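Long-range contact in PILD processed protein (Shewanella oneidensis, PDB 4D40), which is a type IV pilin, a subunit that probably assembles into the adhesive pilus filaments of this metal-reducing bacterium: residues A[4-16]-A[77-89]. Numbering follows the deposited sequence.
Sequences GRRFDAQQYLVTS and KGVRVPATNCWSH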
loop_
_atom_site.group_PDB
_atom_site.type_symbol
_atom_site.label_atom_id
_atom_site.label_comp_id
_atom_site.label_asym_id
_atom_site.label_seq_id
_atom_site.Cartn_x
_atom_site.Cartn_y
_atom_site.Cartn_z
ATOM N N GLY A 4 -5.265 10.952 10.819
ATOM C CA GLY A 4 -6.401 10.479 10.049
ATOM C C GLY A 4 -6.031 10.175 8.609
ATOM O O GLY A 4 -6.490 9.189 8.026
ATOM N N ARG A 5 -5.187 11.023 8.029
ATOM C CA ARG A 5 -4.775 10.846 6.646
ATOM C C ARG A 5 -3.845 9.643 6.477
ATOM O O ARG A 5 -3.852 8.997 5.431
ATOM C CB ARG A 5 -4.101 12.115 6.129
ATOM C CG ARG A 5 -5.065 13.275 5.975
ATOM C CD ARG A 5 -4.440 14.394 5.186
ATOM N NE ARG A 5 -3.333 15.023 5.902
ATOM C CZ ARG A 5 -3.404 16.182 6.553
ATOM N NH1 ARG A 5 -4.536 16.873 6.597
ATOM N NH2 ARG A 5 -2.327 16.656 7.164
ATOM N N ARG A 6 -3.046 9.355 7.501
ATOM C CA ARG A 6 -2.228 8.145 7.514
ATOM C C ARG A 6 -3.138 6.924 7.476
ATOM O O ARG A 6 -2.896 5.972 6.733
ATOM C CB ARG A 6 -1.328 8.100 8.755
ATOM C CG ARG A 6 -0.316 6.946 8.752
ATOM C CD ARG A 6 -0.013 6.455 10.163
ATOM N NE ARG A 6 0.396 7.537 11.045
ATOM C CZ ARG A 6 0.325 7.501 12.372
ATOM N NH1 ARG A 6 -0.135 6.426 13.000
ATOM N NH2 ARG A 6 0.721 8.549 13.079
ATOM N N PHE A 7 -4.200 6.959 8.272
ATOM C CA PHE A 7 -5.100 5.817 8.357
ATOM C C PHE A 7 -5.915 5.686 7.069
ATOM O O PHE A 7 -6.206 4.569 6.626
ATOM C CB PHE A 7 -6.014 5.940 9.579
ATOM C CG PHE A 7 -5.295 5.811 10.905
ATOM C CD1 PHE A 7 -4.214 4.950 11.060
ATOM C CD2 PHE A 7 -5.708 6.548 12.000
ATOM C CE1 PHE A 7 -3.562 4.837 12.273
ATOM C CE2 PHE A 7 -5.058 6.438 13.221
ATOM C CZ PHE A 7 -3.987 5.579 13.357
ATOM N N ASP A 8 -6.268 6.819 6.463
ATOM C CA ASP A 8 -6.906 6.819 5.144
ATOM C C ASP A 8 -6.028 6.117 4.114
ATOM O O ASP A 8 -6.506 5.324 3.305
ATOM C CB ASP A 8 -7.189 8.244 4.663
ATOM C CG ASP A 8 -8.356 8.892 5.381
ATOM O OD1 ASP A 8 -9.156 8.175 6.022
ATOM O OD2 ASP A 8 -8.469 10.131 5.288
ATOM N N ALA A 9 -4.739 6.435 4.134
ATOM C CA ALA A 9 -3.789 5.816 3.217
ATOM C C ALA A 9 -3.697 4.316 3.466
ATOM O O ALA A 9 -3.651 3.521 2.524
ATOM C CB ALA A 9 -2.420 6.469 3.358
ATOM N N GLN A 10 -3.682 3.934 4.738
ATOM C CA GLN A 10 -3.649 2.525 5.107
ATOM C C GLN A 10 -4.870 1.798 4.561
ATOM O O GLN A 10 -4.754 0.701 4.015
ATOM C CB GLN A 10 -3.573 2.366 6.627
ATOM C CG GLN A 10 -2.204 2.693 7.195
ATOM C CD GLN A 10 -2.163 2.720 8.707
ATOM O OE1 GLN A 10 -3.019 2.146 9.386
ATOM N NE2 GLN A 10 -1.155 3.395 9.249
ATOM N N GLN A 11 -6.035 2.418 4.697
ATOM C CA GLN A 11 -7.273 1.809 4.226
ATOM C C GLN A 11 -7.229 1.590 2.724
ATOM O O GLN A 11 -7.758 0.605 2.221
ATOM C CB GLN A 11 -8.471 2.679 4.593
ATOM C CG GLN A 11 -8.828 2.641 6.065
ATOM C CD GLN A 11 -9.978 3.571 6.404
ATOM O OE1 GLN A 11 -9.835 4.792 6.366
ATOM N NE2 GLN A 11 -11.128 2.994 6.728
ATOM N N TYR A 12 -6.569 2.500 2.014
ATOM C CA TYR A 12 -6.501 2.420 0.562
ATOM C C TYR A 12 -5.520 1.344 0.134
ATOM O O TYR A 12 -5.745 0.666 -0.867
ATOM C CB TYR A 12 -6.102 3.768 -0.031
ATOM C CG TYR A 12 -6.084 3.796 -1.540
ATOM C CD1 TYR A 12 -7.223 3.513 -2.269
ATOM C CD2 TYR A 12 -4.929 4.128 -2.236
ATOM C CE1 TYR A 12 -7.217 3.543 -3.647
ATOM C CE2 TYR A 12 -4.916 4.164 -3.617
ATOM C CZ TYR A 12 -6.065 3.872 -4.316
ATOM O OH TYR A 12 -6.065 3.909 -5.691
ATOM N N LEU A 13 -4.429 1.198 0.881
ATOM C CA LEU A 13 -3.482 0.111 0.626
ATOM C C LEU A 13 -4.191 -1.222 0.799
ATOM O O LEU A 13 -3.952 -2.158 0.036
ATOM C CB LEU A 13 -2.275 0.194 1.556
ATOM C CG LEU A 13 -1.356 1.403 1.331
ATOM C CD1 LEU A 13 -0.309 1.480 2.423
ATOM C CD2 LEU A 13 -0.694 1.319 -0.015
ATOM N N VAL A 14 -5.074 -1.295 1.792
ATOM C CA VAL A 14 -5.768 -2.546 2.096
ATOM C C VAL A 14 -6.743 -2.915 0.981
ATOM O O VAL A 14 -6.729 -4.048 0.504
ATOM C CB VAL A 14 -6.494 -2.459 3.458
ATOM C CG1 VAL A 14 -7.516 -3.591 3.635
ATOM C CG2 VAL A 14 -5.470 -2.502 4.578
ATOM N N THR A 15 -7.574 -1.976 0.539
ATOM C CA THR A 15 -8.532 -2.311 -0.513
ATOM C C THR A 15 -7.769 -2.596 -1.811
ATOM O O THR A 15 -8.205 -3.402 -2.634
ATOM C CB THR A 15 -9.587 -1.208 -0.721
ATOM O OG1 THR A 15 -8.947 0.049 -0.933
ATOM C CG2 THR A 15 -10.492 -1.113 0.495
ATOM N N SER A 16 -6.608 -1.968 -1.974
ATOM C CA SER A 16 -5.762 -2.257 -3.128
ATOM C C SER A 16 -5.215 -3.679 -3.074
ATOM O O SER A 16 -5.197 -4.376 -4.090
ATOM C CB SER A 16 -4.617 -1.256 -3.218
ATOM O OG SER A 16 -5.128 0.045 -3.490
ATOM N N LYS A 77 2.060 -10.851 1.743
ATOM C CA LYS A 77 1.903 -11.705 2.920
ATOM C C LYS A 77 1.133 -10.997 4.031
ATOM O O LYS A 77 0.887 -11.571 5.092
ATOM C CB LYS A 77 3.270 -12.146 3.440
ATOM C CG LYS A 77 4.088 -12.934 2.430
ATOM C CD LYS A 77 5.482 -13.249 2.953
ATOM C CE LYS A 77 6.331 -11.995 3.104
ATOM N NZ LYS A 77 7.712 -12.323 3.539
ATOM N N GLY A 78 0.759 -9.748 3.782
ATOM C CA GLY A 78 0.020 -8.961 4.745
ATOM C C GLY A 78 0.923 -8.222 5.712
ATOM O O GLY A 78 0.444 -7.619 6.670
ATOM N N VAL A 79 2.229 -8.260 5.468
ATOM C CA VAL A 79 3.179 -7.599 6.360
ATOM C C VAL A 79 3.088 -6.094 6.193
ATOM O O VAL A 79 3.181 -5.569 5.082
ATOM C CB VAL A 79 4.620 -8.069 6.108
ATOM C CG1 VAL A 79 5.611 -7.283 6.966
ATOM C CG2 VAL A 79 4.733 -9.561 6.401
ATOM N N ARG A 80 2.906 -5.414 7.317
ATOM C CA ARG A 80 2.712 -3.971 7.325
ATOM C C ARG A 80 3.911 -3.276 7.957
ATOM O O ARG A 80 4.400 -3.692 9.007
ATOM C CB ARG A 80 1.425 -3.627 8.070
ATOM C CG ARG A 80 0.169 -4.089 7.339
ATOM C CD ARG A 80 -0.865 -4.654 8.304
ATOM N NE ARG A 80 -2.232 -4.581 7.779
ATOM C CZ ARG A 80 -2.753 -5.420 6.888
ATOM N NH1 ARG A 80 -2.029 -6.412 6.382
ATOM N NH2 ARG A 80 -4.010 -5.263 6.497
ATOM N N VAL A 81 4.382 -2.226 7.293
ATOM C CA VAL A 81 5.553 -1.476 7.728
ATOM C C VAL A 81 5.179 -0.004 7.843
ATOM O O VAL A 81 4.469 0.505 6.979
ATOM C CB VAL A 81 6.720 -1.640 6.737
ATOM C CG1 VAL A 81 7.915 -0.768 7.126
ATOM C CG2 VAL A 81 7.133 -3.100 6.651
ATOM N N PRO A 82 5.656 0.691 8.897
ATOM C CA PRO A 82 6.425 0.218 10.057
ATOM C C PRO A 82 5.693 -0.856 10.862
ATOM O O PRO A 82 4.477 -0.781 11.017
ATOM C CB PRO A 82 6.618 1.485 10.896
ATOM C CG PRO A 82 6.511 2.605 9.931
ATOM C CD PRO A 82 5.526 2.161 8.890
ATOM N N ALA A 83 6.439 -1.841 11.358
ATOM C CA ALA A 83 5.852 -3.013 12.003
ATOM C C ALA A 83 5.133 -2.676 13.308
ATOM O O ALA A 83 4.191 -3.369 13.697
ATOM C CB ALA A 83 6.932 -4.059 12.262
ATOM N N THR A 84 5.580 -1.622 13.983
ATOM C CA THR A 84 4.999 -1.240 15.264
ATOM C C THR A 84 4.663 0.251 15.263
ATOM O O THR A 84 5.181 1.009 14.439
ATOM C CB THR A 84 5.957 -1.578 16.442
ATOM O OG1 THR A 84 7.196 -0.876 16.285
ATOM C CG2 THR A 84 6.241 -3.082 16.497
ATOM N N ASN A 85 3.746 0.637 16.149
ATOM C CA ASN A 85 3.415 2.042 16.422
ATOM C C ASN A 85 2.633 2.803 15.343
ATOM O O ASN A 85 2.317 3.972 15.551
ATOM C CB ASN A 85 4.697 2.840 16.701
ATOM C CG ASN A 85 5.577 2.195 17.752
ATOM O OD1 ASN A 85 5.091 1.629 18.733
ATOM N ND2 ASN A 85 6.888 2.290 17.559
ATOM N N CYS A 86 2.306 2.179 14.214
ATOM C CA CYS A 86 1.819 2.957 13.065
ATOM C C CYS A 86 0.516 2.502 12.436
ATOM O O CYS A 86 -0.341 3.329 12.114
ATOM C CB CYS A 86 2.899 2.979 11.994
ATOM S SG CYS A 86 4.256 4.065 12.465
ATOM N N TRP A 87 0.373 1.196 12.250
ATOM C CA TRP A 87 -0.768 0.640 11.530
ATOM C C TRP A 87 -1.957 0.348 12.443
ATOM O O TRP A 87 -1.793 -0.134 13.564
ATOM C CB TRP A 87 -0.340 -0.636 10.803
ATOM C CG TRP A 87 0.287 -0.383 9.464
ATOM C CD1 TRP A 87 1.583 -0.024 9.215
ATOM C CD2 TRP A 87 -0.352 -0.487 8.185
ATOM N NE1 TRP A 87 1.787 0.105 7.860
ATOM C CE2 TRP A 87 0.616 -0.174 7.206
ATOM C CE3 TRP A 87 -1.647 -0.813 7.772
ATOM C CZ2 TRP A 87 0.326 -0.175 5.846
ATOM C CZ3 TRP A 87 -1.935 -0.808 6.421
ATOM C CH2 TRP A 87 -0.953 -0.499 5.472
ATOM N N SER A 88 -3.153 0.649 11.943
ATOM C CA SER A 88 -4.398 0.380 12.654
ATOM C C SER A 88 -5.402 -0.307 11.737
ATOM O O SER A 88 -6.594 -0.370 12.047
ATOM C CB SER A 88 -4.985 1.682 13.207
ATOM O OG SER A 88 -4.215 2.158 14.293
ATOM N N HIS A 89 -4.906 -0.828 10.616
ATOM C CA HIS A 89 -5.734 -1.485 9.610
ATOM C C HIS A 89 -4.985 -2.660 8.999
ATOM O O HIS A 89 -5.536 -3.434 8.211
ATOM C CB HIS A 89 -6.138 -0.499 8.511
ATOM C CG HIS A 89 -6.970 0.641 9.003
ATOM N ND1 HIS A 89 -8.344 0.571 9.102
ATOM C CD2 HIS A 89 -6.624 1.878 9.432
ATOM C CE1 HIS A 89 -8.807 1.717 9.567
ATOM N NE2 HIS A 89 -7.784 2.527 9.777
ATOM O OXT HIS A 89 -3.802 -2.852 9.278
#
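Gln10 reaches from the helix to the C-terminal tail and uses every part of its side chain there. Its CB lies 3.6 Å from CZ3 of Trp87. Chi1 of -74° puts CG beside the backbone N, and this methylene of Gln10 lies over one face of Trp87, 3.6 Å from the centroid of the six-membered ring, a CH-pi contact. The amide carries on across the ring, its plane only 19° from that of the indole, and its two ends then read the tail backbone: Gln10 NE2 donates to Cys86 O at 3.0 Å, while Gln10 OE1 accepts from Ser88 N at 3.0 Å in a nearly straight bond (169°). A glutamine suits this place because one flat group offers a donor and an acceptor, and the pair of bonds fixes its rotation.

Cys86 O has a second donor, Arg6 NH1, which approaches on a lone pair in the carbonyl plane, whereas Gln10 NE2 comes from above that plane; the NE of Arg6 is committed to a salt bridge with Asp67. Cys86 is also disulfide-bonded to Cys69; as in other type IV pilins, this bond probably delimits the C-terminal D-region of a fold in which a long N-terminal helix packs against an antiparallel sheet.

Trp87 suits its place between strand and helix by having two broad faces, the opposite one resting on CB of Arg80, and an N-H for Val81 O. Leu13 CD1 supplies apolar packing at CH2 of Trp87, 3.7 Å away. Farther out, His89 lies flat on Gln11, whose CG sits over the imidazole centre, while Phe7 CB meets that ring's edge at NE2. The long, planar-ended Arg80 can bond both carboxylate oxygens of His89, Arg80 NE to His89 OXT at 2.8 Å as a salt bridge and Arg80 NH2 to His89 O. Val14 CG2 packs beside that NH2.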